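Local coordinates for protein proline dehydrogenase (PDB 3HAZ) that probably oxidises proline to glutamate in two steps, with an FAD-dependent proline dehydrogenase and an NAD-dependent aldehyde dehydrogenase in one chain, at residues Arg286-Leu291 against Gln317-Ala322; Phe309-Gln314 against Asp325-Leu330. One frame throughout, in Å; residues are numbered along the deposited sequence.

Overall arrangement
Both contacts lie in the proline dehydrogenase part of the chain, a beta-alpha barrel with a parallel sheet that carries FAD. Their centres are about 9 Å apart. Along the chain the segments alternate: 286-291, 309-314, 317-322, then 325-330. Helix 320-333 is used by both. Contact 1 sets the turn that leads into it against the first turn of helix 287-298. Contact 2 sets its middle against strand 309-314. The two touch directly, for Leu-291 CD2 lies 3.8 Å from Leu-311 CD1. Two neighbouring barrel helices and the strand between them in sequence thus pack together, with the flavin on the other face of that strand.

Contact 1 (Arg286-Leu291 against Gln317-Ala322); sequences RLELSL and QKRASA
Leu-287 lays a methyl group on the guanidinium of Arg-319 where two neighbouring helices of the beta-alpha barrel begin. Leu-287 lies in the first turn of helix 287-298. Arg-319 lies in a type I turn, Gln-317 to Ala-320, that leads into helix 320-333. The two side chains come from opposite directions. Leu-287 CD2 sits over the centre of one guanidinium face, 3.4 Å from Arg-319 CZ. Arg-319 reaches it through a chain bent at CG-CD (chi3 -64°). The nitrogens make the polar bonds. Arg-319 NH2 donates to Gln-317 OE1 at 2.8 Å, on a lone pair in the carbonyl plane, and also to Ala-284 O. Glu-288 crosses Arg-319 at about a right angle, and its OE2 stays 4.4 Å from Arg-319 NH1, beyond a salt bridge. Glu-288 OE1 instead accepts from Arg-524 N. A leucine in place of Arg-319 would probably leave Gln-317 OE1 without this donor and cut both water bridges to Glu-288. Those waters lie at the guanidinium edge, in its plane. One accepts from Glu-288 N and Arg-319 NH1; the other accepts from Arg-319 NH1 at 2.8 Å and donates to Glu-288 OE2.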
loop_
_atom_site.group_PDB
_atom_site.type_symbol
_atom_site.label_atom_id
_atom_site.label_comp_id
_atom_site.label_asym_id
_atom_site.label_seq_id
_atom_site.Cartn_x
_atom_site.Cartn_y
_atom_site.Cartn_z
ATOM N N ARG A 286 6.545 -6.508 -46.419
ATOM C CA ARG A 286 7.113 -6.718 -47.749
ATOM C C ARG A 286 7.599 -8.155 -47.977
ATOM O O ARG A 286 8.073 -8.485 -49.065
ATOM C CB ARG A 286 8.263 -5.729 -47.993
ATOM C CG ARG A 286 7.804 -4.283 -48.215
ATOM C CD ARG A 286 8.973 -3.318 -48.103
ATOM N NE ARG A 286 8.777 -2.102 -48.893
ATOM C CZ ARG A 286 9.524 -1.008 -48.767
ATOM N NH1 ARG A 286 10.507 -0.976 -47.869
ATOM N NH2 ARG A 286 9.290 0.055 -49.531
ATOM N N LEU A 287 7.488 -9.008 -46.959
ATOM C CA LEU A 287 7.989 -10.380 -47.072
ATOM C C LEU A 287 7.389 -11.144 -48.263
ATOM O O LEU A 287 8.112 -11.669 -49.109
ATOM C CB LEU A 287 7.734 -11.162 -45.783
ATOM C CG LEU A 287 8.228 -12.614 -45.826
ATOM C CD1 LEU A 287 9.690 -12.677 -46.245
ATOM C CD2 LEU A 287 8.012 -13.319 -44.497
ATOM N N GLU A 288 6.068 -11.215 -48.306
ATOM C CA GLU A 288 5.364 -11.948 -49.354
ATOM C C GLU A 288 5.681 -11.417 -50.746
ATOM O O GLU A 288 5.915 -12.185 -51.675
ATOM C CB GLU A 288 3.853 -11.882 -49.120
ATOM C CG GLU A 288 3.364 -12.679 -47.932
ATOM C CD GLU A 288 1.847 -12.738 -47.861
ATOM O OE1 GLU A 288 1.189 -12.133 -48.738
ATOM O OE2 GLU A 288 1.313 -13.390 -46.933
ATOM N N LEU A 289 5.675 -10.095 -50.884
ATOM C CA LEU A 289 5.953 -9.467 -52.168
ATOM C C LEU A 289 7.384 -9.770 -52.594
ATOM O O LEU A 289 7.647 -10.077 -53.755
ATOM C CB LEU A 289 5.724 -7.955 -52.088
ATOM C CG LEU A 289 5.919 -7.177 -53.394
ATOM C CD1 LEU A 289 4.976 -7.681 -54.493
ATOM C CD2 LEU A 289 5.735 -5.687 -53.155
ATOM N N SER A 290 8.310 -9.708 -51.645
ATOM C CA SER A 290 9.713 -9.964 -51.958
ATOM C C SER A 290 9.917 -11.393 -52.465
ATOM O O SER A 290 10.664 -11.626 -53.417
ATOM C CB SER A 290 10.595 -9.703 -50.734
ATOM O OG SER A 290 10.506 -10.775 -49.810
ATOM N N LEU A 291 9.262 -12.350 -51.817
ATOM C CA LEU A 291 9.354 -13.744 -52.232
ATOM C C LEU A 291 8.755 -13.958 -53.630
ATOM O O LEU A 291 9.258 -14.769 -54.409
ATOM C CB LEU A 291 8.694 -14.664 -51.192
ATOM C CG LEU A 291 9.426 -14.738 -49.839
ATOM C CD1 LEU A 291 8.659 -15.558 -48.805
ATOM C CD2 LEU A 291 10.829 -15.300 -50.013
ATOM N N GLN A 317 11.099 -13.297 -37.156
ATOM C CA GLN A 317 9.723 -13.437 -37.635
ATOM C C GLN A 317 9.201 -14.841 -37.374
ATOM O O GLN A 317 9.908 -15.828 -37.577
ATOM C CB GLN A 317 9.625 -13.139 -39.130
ATOM C CG GLN A 317 9.946 -11.709 -39.518
ATOM C CD GLN A 317 9.213 -11.289 -40.778
ATOM O OE1 GLN A 317 8.013 -11.531 -40.918
ATOM N NE2 GLN A 317 9.925 -10.644 -41.694
ATOM N N LYS A 318 7.953 -14.925 -36.931
ATOM C CA LYS A 318 7.321 -16.214 -36.702
ATOM C C LYS A 318 7.226 -17.023 -37.997
ATOM O O LYS A 318 7.219 -18.252 -37.964
ATOM C CB LYS A 318 5.943 -16.014 -36.064
ATOM C CG LYS A 318 5.980 -15.109 -34.822
ATOM C CD LYS A 318 4.575 -14.800 -34.307
ATOM C CE LYS A 318 4.626 -13.938 -33.039
ATOM N NZ LYS A 318 3.280 -13.371 -32.680
ATOM N N ARG A 319 7.188 -16.333 -39.135
ATOM C CA ARG A 319 7.094 -17.003 -40.440
ATOM C C ARG A 319 8.425 -17.562 -40.947
ATOM O O ARG A 319 8.472 -18.189 -42.001
ATOM C CB ARG A 319 6.514 -16.055 -41.497
ATOM C CG ARG A 319 5.034 -15.726 -41.318
ATOM C CD ARG A 319 4.582 -14.665 -42.316
ATOM N NE ARG A 319 5.266 -13.394 -42.094
ATOM C CZ ARG A 319 5.149 -12.329 -42.880
ATOM N NH1 ARG A 319 4.367 -12.372 -43.952
ATOM N NH2 ARG A 319 5.819 -11.218 -42.592
ATOM N N ALA A 320 9.499 -17.347 -40.196
ATOM C CA ALA A 320 10.845 -17.683 -40.678
ATOM C C ALA A 320 10.991 -19.134 -41.153
ATOM O O ALA A 320 11.527 -19.391 -42.235
ATOM C CB ALA A 320 11.884 -17.356 -39.616
ATOM N N SER A 321 10.520 -20.083 -40.349
ATOM C CA SER A 321 10.671 -21.493 -40.694
ATOM C C SER A 321 9.939 -21.838 -41.997
ATOM O O SER A 321 10.414 -22.658 -42.788
ATOM C CB SER A 321 10.188 -22.390 -39.547
ATOM O OG SER A 321 10.530 -23.747 -39.791
ATOM N N ALA A 322 8.789 -21.205 -42.214
ATOM C CA ALA A 322 8.005 -21.428 -43.427
ATOM C C ALA A 322 8.681 -20.815 -44.655
ATOM O O ALA A 322 8.584 -21.350 -45.760
ATOM C CB ALA A 322 6.590 -20.874 -43.256
HETATM O O HOH W 1 4.412 -10.087 -45.962
HETATM O O HOH W 2 2.692 -14.364 -45.024
#

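Contact 2 (Phe309-Gln314 against Asp325-Leu330). With FAD (flavin-adenine dinucleotide), chain C.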
loop_
_atom_site.group_PDB
_atom_site.type_symbol
_atom_site.label_atom_id
_atom_site.label_comp_id
_atom_site.label_asym_id
_atom_site.label_seq_id
_atom_site.Cartn_x
_atom_site.Cartn_y
_atom_site.Cartn_z
ATOM N N PHE A 309 23.198 -17.165 -56.219
ATOM C CA PHE A 309 21.956 -16.452 -55.932
ATOM C C PHE A 309 21.415 -16.836 -54.568
ATOM O O PHE A 309 21.538 -17.983 -54.142
ATOM C CB PHE A 309 20.895 -16.717 -57.000
ATOM C CG PHE A 309 19.645 -15.894 -56.828
ATOM C CD1 PHE A 309 19.530 -14.646 -57.422
ATOM C CD2 PHE A 309 18.585 -16.367 -56.068
ATOM C CE1 PHE A 309 18.386 -13.885 -57.263
ATOM C CE2 PHE A 309 17.438 -15.605 -55.901
ATOM C CZ PHE A 309 17.338 -14.366 -56.502
ATOM N N GLY A 310 20.805 -15.869 -53.890
ATOM C CA GLY A 310 20.269 -16.111 -52.566
ATOM C C GLY A 310 19.526 -14.940 -51.954
ATOM O O GLY A 310 19.319 -13.898 -52.593
ATOM N N LEU A 311 19.126 -15.121 -50.700
ATOM C CA LEU A 311 18.329 -14.130 -49.993
ATOM C C LEU A 311 18.550 -14.259 -48.496
ATOM O O LEU A 311 19.028 -15.292 -48.009
ATOM C CB LEU A 311 16.848 -14.331 -50.286
ATOM C CG LEU A 311 16.145 -15.366 -49.396
ATOM C CD1 LEU A 311 14.629 -15.240 -49.520
ATOM C CD2 LEU A 311 16.598 -16.779 -49.731
ATOM N N ALA A 312 18.190 -13.204 -47.774
ATOM C CA ALA A 312 18.233 -13.223 -46.315
ATOM C C ALA A 312 16.860 -13.615 -45.777
ATOM O O ALA A 312 15.832 -13.291 -46.382
ATOM C CB ALA A 312 18.646 -11.861 -45.776
ATOM N N ILE A 313 16.859 -14.316 -44.646
ATOM C CA ILE A 313 15.644 -14.702 -43.942
ATOM C C ILE A 313 15.779 -14.306 -42.471
ATOM O O ILE A 313 16.772 -14.644 -41.817
ATOM C CB ILE A 313 15.391 -16.215 -44.039
ATOM C CG1 ILE A 313 15.294 -16.651 -45.507
ATOM C CG2 ILE A 313 14.115 -16.599 -43.294
ATOM C CD1 ILE A 313 15.344 -18.162 -45.690
ATOM N N GLN A 314 14.784 -13.584 -41.962
ATOM C CA GLN A 314 14.833 -13.042 -40.606
ATOM C C GLN A 314 14.176 -13.983 -39.590
ATOM O O GLN A 314 12.958 -14.188 -39.600
ATOM C CB GLN A 314 14.142 -11.679 -40.558
ATOM C CG GLN A 314 14.724 -10.627 -41.502
ATOM C CD GLN A 314 13.645 -9.719 -42.079
ATOM O OE1 GLN A 314 12.578 -10.188 -42.477
ATOM N NE2 GLN A 314 13.919 -8.417 -42.125
ATOM N N ASP A 325 11.175 -23.339 -45.789
ATOM C CA ASP A 325 10.511 -24.392 -46.559
ATOM C C ASP A 325 10.268 -23.934 -47.994
ATOM O O ASP A 325 10.482 -24.686 -48.942
ATOM C CB ASP A 325 9.167 -24.771 -45.933
ATOM C CG ASP A 325 9.312 -25.473 -44.590
ATOM O OD1 ASP A 325 10.391 -26.038 -44.309
ATOM O OD2 ASP A 325 8.330 -25.474 -43.820
ATOM N N TYR A 326 9.802 -22.696 -48.133
ATOM C CA TYR A 326 9.476 -22.119 -49.433
ATOM C C TYR A 326 10.724 -21.971 -50.297
ATOM O O TYR A 326 10.719 -22.296 -51.489
ATOM C CB TYR A 326 8.789 -20.756 -49.247
ATOM C CG TYR A 326 8.480 -20.029 -50.538
ATOM C CD1 TYR A 326 7.301 -20.274 -51.233
ATOM C CD2 TYR A 326 9.366 -19.094 -51.058
ATOM C CE1 TYR A 326 7.014 -19.609 -52.409
ATOM C CE2 TYR A 326 9.090 -18.428 -52.234
ATOM C CZ TYR A 326 7.913 -18.690 -52.909
ATOM O OH TYR A 326 7.638 -18.026 -54.083
ATOM N N VAL A 327 11.796 -21.482 -49.688
ATOM C CA VAL A 327 13.046 -21.287 -50.401
ATOM C C VAL A 327 13.622 -22.623 -50.866
ATOM O O VAL A 327 14.114 -22.735 -51.991
ATOM C CB VAL A 327 14.080 -20.519 -49.546
ATOM C CG1 VAL A 327 15.435 -20.496 -50.244
ATOM C CG2 VAL A 327 13.592 -19.104 -49.293
ATOM N N ASP A 328 13.544 -23.639 -50.011
ATOM C CA ASP A 328 14.029 -24.966 -50.387
ATOM C C ASP A 328 13.237 -25.544 -51.561
ATOM O O ASP A 328 13.816 -26.092 -52.496
ATOM C CB ASP A 328 13.982 -25.936 -49.205
ATOM C CG ASP A 328 14.677 -27.254 -49.512
ATOM O OD1 ASP A 328 15.857 -27.217 -49.927
ATOM O OD2 ASP A 328 14.046 -28.321 -49.346
ATOM N N ALA A 329 11.914 -25.431 -51.500
ATOM C CA ALA A 329 11.058 -25.923 -52.577
ATOM C C ALA A 329 11.367 -25.194 -53.878
ATOM O O ALA A 329 11.360 -25.783 -54.958
ATOM C CB ALA A 329 9.601 -25.751 -52.208
ATOM N N LEU A 330 11.633 -23.900 -53.758
ATOM C CA LEU A 330 12.012 -23.073 -54.889
ATOM C C LEU A 330 13.293 -23.639 -55.502
ATOM O O LEU A 330 13.401 -23.809 -56.719
ATOM C CB LEU A 330 12.251 -21.646 -54.398
ATOM C CG LEU A 330 11.811 -20.453 -55.240
ATOM C CD1 LEU A 330 10.456 -20.703 -55.879
ATOM C CD2 LEU A 330 11.775 -19.209 -54.362
HETATM P PA FAD C . 21.986 -10.091 -30.828
HETATM O O1A FAD C . 22.386 -8.971 -29.708
HETATM O O2A FAD C . 22.185 -11.459 -30.353
HETATM O O5B FAD C . 20.414 -9.908 -31.205
HETATM C C5B FAD C . 19.972 -8.633 -31.571
HETATM C C4B FAD C . 18.562 -8.727 -32.170
HETATM O O4B FAD C . 17.533 -9.666 -31.538
HETATM C C3B FAD C . 17.912 -7.783 -32.984
HETATM O O3B FAD C . 18.636 -7.188 -34.047
HETATM C C2B FAD C . 16.540 -8.369 -33.200
HETATM O O2B FAD C . 16.295 -8.992 -34.447
HETATM C C1B FAD C . 16.279 -9.209 -32.001
HETATM N N9A FAD C . 15.601 -8.597 -30.873
HETATM C C8A FAD C . 16.041 -7.556 -30.061
HETATM N N7A FAD C . 15.091 -7.352 -29.097
HETATM C C5A FAD C . 14.052 -8.286 -29.316
HETATM C C6A FAD C . 12.756 -8.549 -28.599
HETATM N N6A FAD C . 12.375 -7.753 -27.439
HETATM N N1A FAD C . 11.953 -9.506 -29.009
HETATM C C2A FAD C . 12.301 -10.299 -30.121
HETATM N N3A FAD C . 13.545 -10.045 -30.811
HETATM C C4A FAD C . 14.382 -9.047 -30.380
HETATM N N1 FAD C . 18.516 -7.994 -40.851
HETATM C C2 FAD C . 17.406 -7.868 -41.652
HETATM O O2 FAD C . 16.181 -7.605 -41.080
HETATM N N3 FAD C . 17.540 -7.963 -43.079
HETATM C C4 FAD C . 18.766 -8.182 -43.642
HETATM O O4 FAD C . 18.885 -8.342 -45.029
HETATM C C4X FAD C . 19.927 -8.320 -42.807
HETATM N N5 FAD C . 21.274 -8.569 -43.408
HETATM C C5X FAD C . 22.407 -8.695 -42.568
HETATM C C6 FAD C . 23.731 -8.931 -43.163
HETATM C C7 FAD C . 24.860 -9.062 -42.322
HETATM C C7M FAD C . 26.227 -9.283 -42.950
HETATM C C8 FAD C . 24.713 -8.968 -40.851
HETATM C C8M FAD C . 25.924 -9.101 -39.912
HETATM C C9 FAD C . 23.446 -8.742 -40.287
HETATM C C9A FAD C . 22.265 -8.596 -41.156
HETATM N N10 FAD C . 20.941 -8.359 -40.576
HETATM C C10 FAD C . 19.790 -8.230 -41.440
HETATM C "C1'" FAD C . 20.696 -8.419 -39.099
HETATM C "C2'" FAD C . 20.781 -7.073 -38.334
HETATM O "O2'" FAD C . 21.431 -6.094 -39.138
HETATM C "C3'" FAD C . 21.483 -7.306 -36.987
HETATM O "O3'" FAD C . 22.889 -7.414 -37.182
HETATM C "C4'" FAD C . 20.973 -8.594 -36.246
HETATM O "O4'" FAD C . 19.603 -8.779 -36.162
HETATM C "C5'" FAD C . 21.667 -8.786 -34.870
HETATM O "O5'" FAD C . 21.672 -10.138 -34.438
HETATM P P FAD C . 22.940 -10.635 -33.491
HETATM O O1P FAD C . 22.815 -12.275 -33.215
HETATM O O2P FAD C . 24.208 -10.277 -34.137
HETATM O O3P FAD C . 22.886 -9.732 -32.132
#
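This contact belongs to a beta-alpha-beta unit of the proline dehydrogenase barrel, made of strand 309-314, helix 320-333 and strand 338-343. The strand sits in the parallel sheet, bonded through its backbone to Val-279 on one neighbouring strand and to Met-339 and Arg-341 on another. Its side chains alternate. Leu-311 and Ile-313 point to the helix, while Ala-312 and Gln-314 reach the flavin.

The helix answers with Val-327, which meets both strand residues. Its CG2 methyl lies 3.8 Å from Leu-311 CD2. The same methyl is 4.1 Å from Ile-313 CD1, so one branch of the valine touches two strand side chains. The other branch, Val-327 CG1, comes to 3.9 Å from Leu-311 CD2. The valine and the two strand side chains run alongside one another, pointing opposite ways, and the contact is wholly apolar. In Leu-311 a chi1 of 85°, with CG between the backbone N and the carbonyl carbon, helps to bring CD1 and CD2 to Val-327 CG2. Around this patch, Val-323 and Ile-324 pack on Ile-313, and Leu-338 packs on Val-327. All three residues of the contact are buried.

On the flavin side, Ala-312 CB comes to 3.6 Å from FAD O4. Gln-314 is an FAD-binding residue. Its amide is fixed at both ends: OE1 accepts from Gln-317 NE2, and NE2 also bonds to Glu-282 O. These bonds help to set the rotation of the amide. They are consistent with Gln-317 acting as a second-shell residue that positions Gln-314, which binds FAD. With the amide held this way, Gln-314 NE2 donates to FAD O2 at 2.6 Å, in a nearly straight bond of 173°.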